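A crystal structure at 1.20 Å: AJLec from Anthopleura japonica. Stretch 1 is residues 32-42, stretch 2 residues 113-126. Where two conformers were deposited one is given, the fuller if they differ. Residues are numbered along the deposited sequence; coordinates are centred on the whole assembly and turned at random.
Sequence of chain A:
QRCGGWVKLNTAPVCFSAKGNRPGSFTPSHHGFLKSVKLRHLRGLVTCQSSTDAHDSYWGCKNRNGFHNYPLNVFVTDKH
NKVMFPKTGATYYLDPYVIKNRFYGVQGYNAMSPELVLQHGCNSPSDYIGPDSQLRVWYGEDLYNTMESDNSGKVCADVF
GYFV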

# COMPACT_ATOMS: atom_id res chain seq x y z
N GLY A 32 -2.20 10.85 -2.59
CA GLY A 32 -1.52 9.58 -2.59
C GLY A 32 -2.51 8.44 -2.68
O GLY A 32 -3.68 8.58 -3.04
N PHE A 33 -2.01 7.23 -2.36
CA PHE A 33 -2.86 6.03 -2.29
C PHE A 33 -3.13 5.71 -0.81
O PHE A 33 -2.18 5.65 -0.00
CB PHE A 33 -2.14 4.83 -2.93
CG PHE A 33 -2.04 5.02 -4.44
CD1 PHE A 33 -3.11 4.69 -5.27
CD2 PHE A 33 -0.87 5.50 -5.00
CE1 PHE A 33 -3.02 4.88 -6.66
CE2 PHE A 33 -0.79 5.68 -6.39
CZ PHE A 33 -1.86 5.36 -7.19
N LEU A 34 -4.41 5.50 -0.49
CA LEU A 34 -4.81 5.20 0.91
C LEU A 34 -4.97 3.70 1.08
O LEU A 34 -5.59 3.00 0.31
CB LEU A 34 -6.14 5.88 1.18
CG LEU A 34 -6.07 7.39 1.39
CD1 LEU A 34 -7.48 7.97 1.34
CD2 LEU A 34 -5.33 7.71 2.68
N LYS A 35 -4.46 3.25 2.24
CA LYS A 35 -4.74 1.92 2.75
C LYS A 35 -6.09 1.89 3.47
O LYS A 35 -6.81 0.86 3.41
CB LYS A 35 -3.66 1.50 3.76
CG LYS A 35 -3.89 0.17 4.45
CD LYS A 35 -2.73 -0.23 5.32
CE LYS A 35 -2.95 -1.56 6.01
NZ LYS A 35 -4.01 -1.40 7.05
N SER A 36 -6.40 2.95 4.18
CA SER A 36 -7.50 2.94 5.13
C SER A 36 -7.84 4.38 5.52
O SER A 36 -7.05 5.31 5.28
CB SER A 36 -7.10 2.16 6.37
OG SER A 36 -5.98 2.80 6.93
N VAL A 37 -9.04 4.53 6.08
CA VAL A 37 -9.44 5.72 6.76
C VAL A 37 -9.89 5.40 8.17
O VAL A 37 -10.28 4.27 8.49
CB VAL A 37 -10.54 6.52 6.02
CG1 VAL A 37 -10.04 7.02 4.67
CG2 VAL A 37 -11.81 5.73 5.88
N LYS A 38 -9.80 6.42 9.02
CA LYS A 38 -10.28 6.36 10.39
C LYS A 38 -11.25 7.52 10.56
O LYS A 38 -10.83 8.66 10.42
CB LYS A 38 -9.14 6.39 11.40
CG LYS A 38 -9.59 6.33 12.85
CD LYS A 38 -8.48 6.33 13.82
CE LYS A 38 -7.62 7.58 13.76
NZ LYS A 38 -6.92 7.79 15.06
N LEU A 39 -12.49 7.21 10.90
CA LEU A 39 -13.51 8.19 11.15
C LEU A 39 -13.57 8.42 12.65
O LEU A 39 -13.79 7.47 13.39
CB LEU A 39 -14.86 7.69 10.63
CG LEU A 39 -14.92 7.20 9.19
CD1 LEU A 39 -16.33 6.75 8.80
CD2 LEU A 39 -14.38 8.21 8.21
N ARG A 40 -13.35 9.68 13.09
CA ARG A 40 -13.36 9.99 14.51
C ARG A 40 -14.61 10.79 14.82
O ARG A 40 -14.76 11.89 14.32
CB ARG A 40 -12.10 10.76 14.93
CG ARG A 40 -12.05 11.10 16.42
CD ARG A 40 -10.78 11.77 16.90
NE ARG A 40 -10.66 13.10 16.37
CZ ARG A 40 -9.62 13.89 16.60
NH1 ARG A 40 -8.74 13.52 17.52
NH2 ARG A 40 -9.45 15.00 15.88
N HIS A 41 -15.54 10.20 15.57
CA HIS A 41 -16.79 10.85 15.90
C HIS A 41 -16.53 12.15 16.67
O HIS A 41 -15.78 12.17 17.64
CB HIS A 41 -17.69 9.91 16.70
CG HIS A 41 -18.92 10.53 17.22
ND1 HIS A 41 -20.12 10.73 16.56
CD2 HIS A 41 -19.10 11.09 18.44
CE1 HIS A 41 -20.97 11.36 17.37
NE2 HIS A 41 -20.35 11.53 18.55
N LEU A 42 -17.22 13.21 16.25
CA LEU A 42 -17.15 14.49 16.96
C LEU A 42 -18.47 14.78 17.65
O LEU A 42 -18.45 15.21 18.80
CB LEU A 42 -16.77 15.62 16.01
CG LEU A 42 -15.41 15.49 15.37
CD1 LEU A 42 -15.25 16.60 14.35
CD2 LEU A 42 -14.33 15.52 16.44
N SER A 113 -18.43 2.78 17.99
CA SER A 113 -16.99 2.91 18.16
C SER A 113 -16.62 4.39 18.10
O SER A 113 -16.92 5.04 17.10
CB SER A 113 -16.23 2.14 17.13
OG SER A 113 -16.43 0.75 17.22
N PRO A 114 -15.87 4.97 19.07
CA PRO A 114 -15.53 6.37 18.94
C PRO A 114 -14.72 6.68 17.68
O PRO A 114 -14.79 7.81 17.19
CB PRO A 114 -14.80 6.70 20.25
CG PRO A 114 -15.43 5.72 21.22
CD PRO A 114 -15.58 4.45 20.42
N GLU A 115 -13.90 5.73 17.28
CA GLU A 115 -13.16 5.80 16.02
C GLU A 115 -13.43 4.52 15.25
O GLU A 115 -13.31 3.41 15.82
CB GLU A 115 -11.65 5.94 16.28
CG GLU A 115 -11.30 7.26 16.95
CD GLU A 115 -9.82 7.37 17.20
OE1 GLU A 115 -9.36 6.59 18.10
OE2 GLU A 115 -9.15 8.30 16.56
N LEU A 116 -13.79 4.64 13.97
CA LEU A 116 -14.12 3.53 13.10
C LEU A 116 -13.04 3.45 12.03
O LEU A 116 -12.86 4.43 11.26
CB LEU A 116 -15.50 3.69 12.48
CG LEU A 116 -15.87 2.59 11.47
CD1 LEU A 116 -16.04 1.25 12.12
CD2 LEU A 116 -17.16 2.97 10.76
N VAL A 117 -12.31 2.35 11.90
CA VAL A 117 -11.31 2.15 10.89
C VAL A 117 -11.90 1.30 9.78
O VAL A 117 -12.42 0.21 10.06
CB VAL A 117 -10.02 1.53 11.47
CG1 VAL A 117 -9.03 1.23 10.35
CG2 VAL A 117 -9.43 2.45 12.50
N LEU A 118 -11.80 1.80 8.53
CA LEU A 118 -12.31 1.12 7.35
C LEU A 118 -11.16 0.88 6.38
O LEU A 118 -10.45 1.83 5.99
CB LEU A 118 -13.44 1.91 6.71
CG LEU A 118 -14.66 2.18 7.60
CD1 LEU A 118 -15.58 3.19 6.88
CD2 LEU A 118 -15.39 0.90 7.96
N GLN A 119 -11.03 -0.35 5.90
CA GLN A 119 -9.94 -0.74 5.02
C GLN A 119 -10.34 -0.59 3.55
O GLN A 119 -11.43 -0.96 3.16
CB GLN A 119 -9.54 -2.20 5.23
CG GLN A 119 -9.01 -2.50 6.63
CD GLN A 119 -7.76 -1.72 6.98
OE1 GLN A 119 -6.87 -1.49 6.16
NE2 GLN A 119 -7.64 -1.29 8.24
N HIS A 120 -9.37 -0.13 2.76
CA HIS A 120 -9.54 -0.05 1.29
C HIS A 120 -9.23 -1.37 0.59
O HIS A 120 -9.69 -1.59 -0.51
CB HIS A 120 -8.61 1.04 0.73
CG HIS A 120 -8.73 1.17 -0.76
ND1 HIS A 120 -9.93 1.56 -1.37
CD2 HIS A 120 -7.83 0.96 -1.72
CE1 HIS A 120 -9.72 1.58 -2.70
NE2 HIS A 120 -8.45 1.25 -2.93
N GLY A 121 -8.40 -2.23 1.19
CA GLY A 121 -7.72 -3.24 0.43
C GLY A 121 -6.67 -2.65 -0.47
O GLY A 121 -6.26 -1.50 -0.28
N CYS A 122 -6.20 -3.41 -1.43
CA CYS A 122 -5.09 -2.97 -2.25
C CYS A 122 -5.54 -2.00 -3.35
O CYS A 122 -6.68 -1.93 -3.77
CB CYS A 122 -4.29 -4.16 -2.79
SG CYS A 122 -3.12 -4.90 -1.60
N ASN A 123 -4.57 -1.20 -3.76
CA ASN A 123 -4.86 -0.09 -4.66
C ASN A 123 -4.67 -0.42 -6.14
O ASN A 123 -3.81 -1.20 -6.51
CB ASN A 123 -3.98 1.09 -4.28
CG ASN A 123 -4.55 1.86 -3.12
OD1 ASN A 123 -4.17 1.59 -1.93
ND2 ASN A 123 -5.50 2.71 -3.39
N SER A 124 -5.51 0.22 -6.94
CA SER A 124 -5.41 0.22 -8.40
C SER A 124 -5.23 1.66 -8.84
O SER A 124 -5.53 2.57 -8.07
CB SER A 124 -6.62 -0.41 -9.02
OG SER A 124 -6.67 -1.79 -8.71
N PRO A 125 -4.79 1.92 -10.09
CA PRO A 125 -4.52 3.28 -10.55
C PRO A 125 -5.63 4.29 -10.26
O PRO A 125 -5.35 5.40 -9.85
CB PRO A 125 -4.24 3.10 -12.04
CG PRO A 125 -3.48 1.78 -12.03
CD PRO A 125 -4.28 0.93 -11.07
N SER A 126 -6.87 3.91 -10.53
CA SER A 126 -7.94 4.91 -10.40
C SER A 126 -8.26 5.27 -8.95
O SER A 126 -9.02 6.18 -8.72
CB SER A 126 -9.18 4.44 -11.09
OG SER A 126 -9.72 3.28 -10.46
O HOH W 1 -5.22 0.80 9.14
O HOH W 2 -6.61 -2.01 3.45
O HOH W 3 -14.68 10.07 19.01

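Two adjacent antiparallel strands show how alternation along the chain divides a sheet into an oily face and a polar one, and residues 36-42 and 115-119 of AJLec, a pairing that spans at least 73 residues of sequence, illustrate it well. The apolar centre is formed by Val37, Leu39, Leu116 and Leu118, all buried and all directed to the same face. Leu39 lies at its heart: its CD1 is 4.1 Å from Leu118 CD1 and 4.3 Å from Leu116 CD2, so that one branched side chain meets two neighbours on the opposing strand. Val37 CG2 continues the packing at 4.2 Å from Leu118 CB. Aliphatic side chains suit this face, for they fill it and leave no polar group to satisfy.

Between the two faces runs the backbone ladder. Val37 and Leu118 form a hydrogen-bonded pair, Val37 N to Leu118 O at 3.0 Å and Leu118 N to Val37 O at 2.9 Å; Leu39 and Leu116 repeat it, with Leu39 N to Leu116 O at 2.8 Å and Leu116 N to Leu39 O at 2.9 Å. In the alternate, non-hydrogen-bonded pairs the chains draw closer, and CA-H...O contacts such as Glu115 CA to Leu39 O, 3.2 Å, supplement the ladder. Single bonds extend it beyond the paired residues: His41 N donates to Pro114 O (3.0 Å), and His120 N to Lys35 O (2.8 Å), where the first chain turns a corner.

Past that corner, Phe33 is buried against the loop of the second stretch. The Asn123 amide lies at the edge of its ring, as does Pro125 O, 4.0 Å from Phe33 CE1.

The other face, bearing Ser36, Lys38, Arg40, Glu115, Val117 and Gln119, is more polar. Lys38 runs its aliphatic portion past Val117, CG to Val117 CG2 being 3.9 Å, before its NZ forms a salt bridge with Glu115 OE2 at 2.7 Å. A long, flexible side chain with a charged tip can thus serve both neighbours. At the other end of the ladder, Lys35 starts away from the second stretch, yet its extended chain brings NZ back to donate to Gln119 OE1 at 3.0 Å. Water completes this edge. One molecule bonds Ser36 OG and, weakly, Lys35 NZ and Gln119 NE2; another donates to Lys35 O and Gln119 OE1 while accepting from Gly121 N. Gly121 has a positive phi, which favours glycine. A third water, beside the last rung, donates to both His41 O and Pro114 O.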